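PDB 4QQS: glycoside hydrolase family 43 from Halothermothrix orenii, which is a thermostable family-43 glycosidase with alpha-L-arabinofuranosidase activity, probably taking part in the breakdown of xylan and related plant polysaccharides. Local coordinates for residues F198-Y210 / I222-K236. Residues are numbered along the deposited sequence; the frame is centred on the assembly and turned at random.
Sequences FVIKHEGKYYMMY and IGYAVAETPLGPWIK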
loop_
_atom_site.group_PDB
_atom_site.type_symbol
_atom_site.label_atom_id
_atom_site.label_comp_id
_atom_site.label_asym_id
_atom_site.label_seq_id
_atom_site.Cartn_x
_atom_site.Cartn_y
_atom_site.Cartn_z
ATOM N N PHE A 198 -1.848 5.501 -0.443
ATOM C CA PHE A 198 -2.908 5.123 0.485
ATOM C C PHE A 198 -3.597 6.416 0.921
ATOM O O PHE A 198 -2.921 7.319 1.378
ATOM C CB PHE A 198 -2.357 4.369 1.711
ATOM C CG PHE A 198 -3.444 3.728 2.535
ATOM C CD1 PHE A 198 -4.244 4.483 3.365
ATOM C CD2 PHE A 198 -3.725 2.366 2.415
ATOM C CE1 PHE A 198 -5.281 3.899 4.082
ATOM C CE2 PHE A 198 -4.753 1.793 3.151
ATOM C CZ PHE A 198 -5.523 2.563 3.957
ATOM N N VAL A 199 -4.916 6.498 0.776
ATOM C CA VAL A 199 -5.646 7.742 1.016
ATOM C C VAL A 199 -6.548 7.644 2.249
ATOM O O VAL A 199 -7.298 6.680 2.417
ATOM C CB VAL A 199 -6.474 8.125 -0.233
ATOM C CG1 VAL A 199 -7.357 9.358 0.021
ATOM C CG2 VAL A 199 -5.530 8.377 -1.408
ATOM N N ILE A 200 -6.472 8.663 3.102
ATOM C CA ILE A 200 -7.393 8.839 4.226
ATOM C C ILE A 200 -8.002 10.233 4.149
ATOM O O ILE A 200 -7.458 11.147 3.540
ATOM C CB ILE A 200 -6.710 8.583 5.601
ATOM C CG1 ILE A 200 -5.560 9.566 5.845
ATOM C CG2 ILE A 200 -6.254 7.133 5.683
ATOM C CD1 ILE A 200 -4.853 9.371 7.185
ATOM N N LYS A 201 -9.150 10.383 4.791
ATOM C CA LYS A 201 -9.870 11.648 4.812
ATOM C C LYS A 201 -9.895 12.167 6.241
ATOM O O LYS A 201 -10.057 11.397 7.190
ATOM C CB LYS A 201 -11.297 11.451 4.275
ATOM C CG LYS A 201 -12.042 12.742 3.956
ATOM C CD LYS A 201 -13.410 12.451 3.365
ATOM C CE LYS A 201 -14.103 13.697 2.852
ATOM N NZ LYS A 201 -15.389 13.360 2.190
ATOM N N HIS A 202 -9.719 13.469 6.400
ATOM C CA HIS A 202 -9.712 14.080 7.715
ATOM C C HIS A 202 -10.187 15.517 7.586
ATOM O O HIS A 202 -9.629 16.292 6.812
ATOM C CB HIS A 202 -8.305 14.034 8.309
ATOM C CG HIS A 202 -8.220 14.577 9.701
ATOM N ND1 HIS A 202 -7.712 15.827 9.986
ATOM C CD2 HIS A 202 -8.588 14.041 10.887
ATOM C CE1 HIS A 202 -7.773 16.037 11.290
ATOM N NE2 HIS A 202 -8.297 14.967 11.860
ATOM N N GLU A 203 -11.240 15.844 8.331
ATOM C CA GLU A 203 -11.781 17.201 8.389
ATOM C C GLU A 203 -12.014 17.772 6.988
ATOM O O GLU A 203 -11.690 18.923 6.696
ATOM C CB GLU A 203 -10.883 18.112 9.245
ATOM C CG GLU A 203 -10.862 17.714 10.728
ATOM C CD GLU A 203 -10.017 18.630 11.621
ATOM O OE1 GLU A 203 -9.495 19.659 11.137
ATOM O OE2 GLU A 203 -9.872 18.311 12.825
ATOM N N GLY A 204 -12.582 16.940 6.124
ATOM C CA GLY A 204 -12.997 17.377 4.808
ATOM C C GLY A 204 -11.919 17.380 3.741
ATOM O O GLY A 204 -12.227 17.622 2.580
ATOM N N LYS A 205 -10.666 17.131 4.115
ATOM C CA LYS A 205 -9.565 17.059 3.162
ATOM C C LYS A 205 -9.078 15.622 3.005
ATOM O O LYS A 205 -9.329 14.743 3.845
ATOM C CB LYS A 205 -8.411 17.959 3.605
ATOM C CG LYS A 205 -8.750 19.445 3.585
ATOM C CD LYS A 205 -7.590 20.306 4.046
ATOM C CE LYS A 205 -7.958 21.780 4.035
ATOM N NZ LYS A 205 -6.941 22.630 4.701
ATOM N N TYR A 206 -8.350 15.414 1.918
ATOM C CA TYR A 206 -7.875 14.093 1.537
ATOM C C TYR A 206 -6.356 14.070 1.637
ATOM O O TYR A 206 -5.683 14.998 1.206
ATOM C CB TYR A 206 -8.325 13.758 0.116
ATOM C CG TYR A 206 -9.824 13.814 -0.054
ATOM C CD1 TYR A 206 -10.459 15.013 -0.342
ATOM C CD2 TYR A 206 -10.611 12.686 0.074
ATOM C CE1 TYR A 206 -11.827 15.088 -0.496
ATOM C CE2 TYR A 206 -11.992 12.750 -0.080
ATOM C CZ TYR A 206 -12.595 13.959 -0.375
ATOM O OH TYR A 206 -13.956 14.057 -0.557
ATOM N N TYR A 207 -5.831 12.996 2.226
ATOM C CA TYR A 207 -4.404 12.856 2.488
ATOM C C TYR A 207 -3.919 11.571 1.842
ATOM O O TYR A 207 -4.393 10.491 2.175
ATOM C CB TYR A 207 -4.150 12.801 4.001
ATOM C CG TYR A 207 -4.505 14.093 4.676
ATOM C CD1 TYR A 207 -5.828 14.411 4.994
ATOM C CD2 TYR A 207 -3.533 15.033 4.941
ATOM C CE1 TYR A 207 -6.156 15.623 5.560
ATOM C CE2 TYR A 207 -3.857 16.252 5.533
ATOM C CZ TYR A 207 -5.166 16.532 5.839
ATOM O OH TYR A 207 -5.511 17.737 6.401
ATOM N N MET A 208 -2.979 11.692 0.914
ATOM C CA MET A 208 -2.405 10.546 0.224
ATOM C C MET A 208 -1.007 10.326 0.767
ATOM O O MET A 208 -0.107 11.135 0.538
ATOM C CB MET A 208 -2.287 10.807 -1.280
ATOM C CG MET A 208 -1.714 9.596 -2.035
ATOM S SD MET A 208 -1.119 9.964 -3.670
ATOM C CE MET A 208 -2.661 10.510 -4.387
ATOM N N MET A 209 -0.837 9.244 1.503
ATOM C CA MET A 209 0.478 8.776 1.888
ATOM C C MET A 209 1.081 8.020 0.701
ATOM O O MET A 209 0.356 7.381 -0.066
ATOM C CB MET A 209 0.353 7.883 3.120
ATOM C CG MET A 209 -0.210 8.635 4.296
ATOM S SD MET A 209 -0.617 7.632 5.717
ATOM C CE MET A 209 1.044 7.472 6.384
ATOM N N TYR A 210 2.401 8.077 0.564
ATOM C CA TYR A 210 3.064 7.422 -0.560
ATOM C C TYR A 210 4.527 7.246 -0.178
ATOM O O TYR A 210 5.015 7.859 0.775
ATOM C CB TYR A 210 2.922 8.240 -1.864
ATOM C CG TYR A 210 3.675 9.541 -1.807
ATOM C CD1 TYR A 210 3.118 10.683 -1.257
ATOM C CD2 TYR A 210 4.984 9.623 -2.267
ATOM C CE1 TYR A 210 3.841 11.854 -1.166
ATOM C CE2 TYR A 210 5.707 10.792 -2.171
ATOM C CZ TYR A 210 5.132 11.911 -1.628
ATOM O OH TYR A 210 5.808 13.110 -1.531
ATOM N N ILE A 222 8.366 7.553 3.530
ATOM C CA ILE A 222 6.965 7.886 3.324
ATOM C C ILE A 222 6.725 9.373 3.490
ATOM O O ILE A 222 7.163 9.981 4.478
ATOM C CB ILE A 222 6.080 7.103 4.322
ATOM C CG1 ILE A 222 6.203 5.606 4.030
ATOM C CG2 ILE A 222 4.633 7.569 4.262
ATOM C CD1 ILE A 222 5.675 4.708 5.123
ATOM N N GLY A 223 6.013 9.946 2.520
ATOM C CA GLY A 223 5.536 11.310 2.589
ATOM C C GLY A 223 4.034 11.345 2.395
ATOM O O GLY A 223 3.394 10.309 2.213
ATOM N N TYR A 224 3.470 12.551 2.374
ATOM C CA TYR A 224 2.077 12.689 1.974
ATOM C C TYR A 224 1.831 13.937 1.152
ATOM O O TYR A 224 2.653 14.866 1.117
ATOM C CB TYR A 224 1.112 12.627 3.174
ATOM C CG TYR A 224 1.051 13.868 4.034
ATOM C CD1 TYR A 224 0.081 14.830 3.841
ATOM C CD2 TYR A 224 1.963 14.063 5.057
ATOM C CE1 TYR A 224 0.015 15.947 4.653
ATOM C CE2 TYR A 224 1.899 15.168 5.877
ATOM C CZ TYR A 224 0.930 16.111 5.662
ATOM O OH TYR A 224 0.862 17.194 6.505
ATOM N N ALA A 225 0.664 13.934 0.519
ATOM C CA ALA A 225 0.121 15.073 -0.189
ATOM C C ALA A 225 -1.314 15.277 0.251
ATOM O O ALA A 225 -1.950 14.351 0.752
ATOM C CB ALA A 225 0.186 14.859 -1.696
ATOM N N VAL A 226 -1.813 16.494 0.049
ATOM C CA VAL A 226 -3.156 16.864 0.471
ATOM C C VAL A 226 -3.934 17.418 -0.712
ATOM O O VAL A 226 -3.383 18.134 -1.558
ATOM C CB VAL A 226 -3.150 17.865 1.650
ATOM C CG1 VAL A 226 -2.553 19.192 1.268
ATOM C CG2 VAL A 226 -4.544 18.068 2.224
ATOM N N ALA A 227 -5.230 17.111 -0.734
ATOM C CA ALA A 227 -6.137 17.599 -1.765
ATOM C C ALA A 227 -7.477 17.961 -1.178
ATOM O O ALA A 227 -7.886 17.429 -0.151
ATOM C CB ALA A 227 -6.332 16.548 -2.847
ATOM N N GLU A 228 -8.173 18.855 -1.868
ATOM C CA GLU A 228 -9.529 19.224 -1.502
ATOM C C GLU A 228 -10.586 18.308 -2.096
ATOM O O GLU A 228 -11.734 18.346 -1.672
ATOM C CB GLU A 228 -9.818 20.663 -1.922
ATOM C CG GLU A 228 -8.890 21.676 -1.293
ATOM C CD GLU A 228 -9.293 23.103 -1.582
ATOM O OE1 GLU A 228 -9.751 23.377 -2.713
ATOM O OE2 GLU A 228 -9.145 23.953 -0.678
ATOM N N THR A 229 -10.198 17.503 -3.083
ATOM C CA THR A 229 -11.111 16.576 -3.732
ATOM C C THR A 229 -10.269 15.383 -4.199
ATOM O O THR A 229 -9.073 15.528 -4.411
ATOM C CB THR A 229 -11.847 17.281 -4.878
ATOM O OG1 THR A 229 -13.004 16.530 -5.238
ATOM C CG2 THR A 229 -10.939 17.474 -6.064
ATOM N N PRO A 230 -10.879 14.203 -4.364
ATOM C CA PRO A 230 -10.031 13.021 -4.612
ATOM C C PRO A 230 -9.222 13.072 -5.909
ATOM O O PRO A 230 -8.154 12.442 -5.983
ATOM C CB PRO A 230 -11.043 11.865 -4.627
ATOM C CG PRO A 230 -12.110 12.328 -3.700
ATOM C CD PRO A 230 -12.256 13.812 -4.011
ATOM N N LEU A 231 -9.700 13.787 -6.919
ATOM C CA LEU A 231 -8.968 13.876 -8.176
ATOM C C LEU A 231 -7.887 14.962 -8.163
ATOM O O LEU A 231 -7.234 15.202 -9.178
ATOM C CB LEU A 231 -9.928 14.106 -9.345
ATOM C CG LEU A 231 -10.929 12.984 -9.622
ATOM C CD1 LEU A 231 -11.856 13.405 -10.743
ATOM C CD2 LEU A 231 -10.245 11.664 -9.972
ATOM N N GLY A 232 -7.697 15.618 -7.027
ATOM C CA GLY A 232 -6.662 16.627 -6.894
ATOM C C GLY A 232 -7.182 18.024 -7.196
ATOM O O GLY A 232 -8.389 18.232 -7.345
ATOM N N PRO A 233 -6.266 18.997 -7.307
ATOM C CA PRO A 233 -4.806 18.830 -7.265
ATOM C C PRO A 233 -4.274 18.350 -5.916
ATOM O O PRO A 233 -4.825 18.642 -4.859
ATOM C CB PRO A 233 -4.275 20.238 -7.576
ATOM C CG PRO A 233 -5.383 21.151 -7.329
ATOM C CD PRO A 233 -6.655 20.397 -7.553
ATOM N N TRP A 234 -3.183 17.599 -5.990
ATOM C CA TRP A 234 -2.504 17.036 -4.843
ATOM C C TRP A 234 -1.226 17.808 -4.567
ATOM O O TRP A 234 -0.349 17.867 -5.427
ATOM C CB TRP A 234 -2.180 15.567 -5.125
ATOM C CG TRP A 234 -3.397 14.682 -5.051
ATOM C CD1 TRP A 234 -4.204 14.248 -6.073
ATOM C CD2 TRP A 234 -3.950 14.145 -3.851
ATOM N NE1 TRP A 234 -5.223 13.472 -5.562
ATOM C CE2 TRP A 234 -5.090 13.400 -4.199
ATOM C CE3 TRP A 234 -3.606 14.260 -2.506
ATOM C CZ2 TRP A 234 -5.858 12.738 -3.240
ATOM C CZ3 TRP A 234 -4.379 13.618 -1.555
ATOM C CH2 TRP A 234 -5.476 12.858 -1.926
ATOM N N ILE A 235 -1.136 18.403 -3.373
ATOM C CA ILE A 235 -0.027 19.276 -2.997
ATOM C C ILE A 235 0.760 18.603 -1.876
ATOM O O ILE A 235 0.221 18.309 -0.805
ATOM C CB ILE A 235 -0.517 20.661 -2.542
ATOM C CG1 ILE A 235 -1.382 21.339 -3.627
ATOM C CG2 ILE A 235 0.671 21.522 -2.154
ATOM C CD1 ILE A 235 -0.695 21.556 -4.969
ATOM N N LYS A 236 2.034 18.339 -2.126
ATOM C CA LYS A 236 2.856 17.617 -1.164
ATOM C C LYS A 236 3.139 18.448 0.080
ATOM O O LYS A 236 3.313 19.662 0.031
ATOM C CB LYS A 236 4.161 17.163 -1.807
ATOM C CG LYS A 236 3.946 16.000 -2.729
ATOM C CD LYS A 236 5.153 15.644 -3.571
ATOM C CE LYS A 236 4.853 14.430 -4.432
ATOM N NZ LYS A 236 5.968 14.065 -5.301
HETATM O O HOH W 1 -12.061 19.547 0.838
HETATM O O HOH W 2 -14.905 15.879 -2.688
#
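The hydroxyl of Y206 is gripped from several sides: a water that also reaches T229 OG1 donates to Y206 OH, K201 NZ donates to Y206 OH over 3.2 Å, and D132 is a further hydrogen-bond partner. P230, in the turn T229-G232, covers one face of the ring, with P230 CG 3.9 Å from the Y206 centroid, while the carbonyl oxygens of A227 and E228 lie at the ring edge.

On the same side of the sheet the W234 indole is sandwiched between A227 CB and, over the opposite face, M208 CE, 3.9 Å from the centroid of the five-membered ring. The bend at chi3 of M208 (-62°) turns this methyl back over the indole in a CH-pi contact; M208 SD makes a longer Met-aromatic contact, 5.1 Å from the centroid of the six-membered ring. In the ring plane, W234 NE1 donates to P230 O (3.1 Å), approaching from above the carbonyl plane and holding the indole against its own turn.

On the other face, V226 CG2 lies over the Y207 ring, 4.1 Å from its centroid, and the ring of Y224 runs beside that of Y207 with planes at 46°. Towards the far end, Y210 OH packs crosswise on the extended K236 chain, 3.3 Å from K236 CD. E185 forms a hydrogen bond with Y210 OH and a salt bridge with K236 NZ, which also bonds to Q179 O. Y210's side chain is about 7 Å from that of E195, the predicted proton donor.

Six backbone hydrogen bonds join 205-210 to 222-227 as an antiparallel hairpin within one blade of the five-bladed beta-propeller. Strand 191-202 pairs with 205-212 across the type I' turn H202-K205, and strand 235-236 lies along the outer side; strands 137-143 and 175-178 pack against W234 and M208, and strand 257-261 against M209.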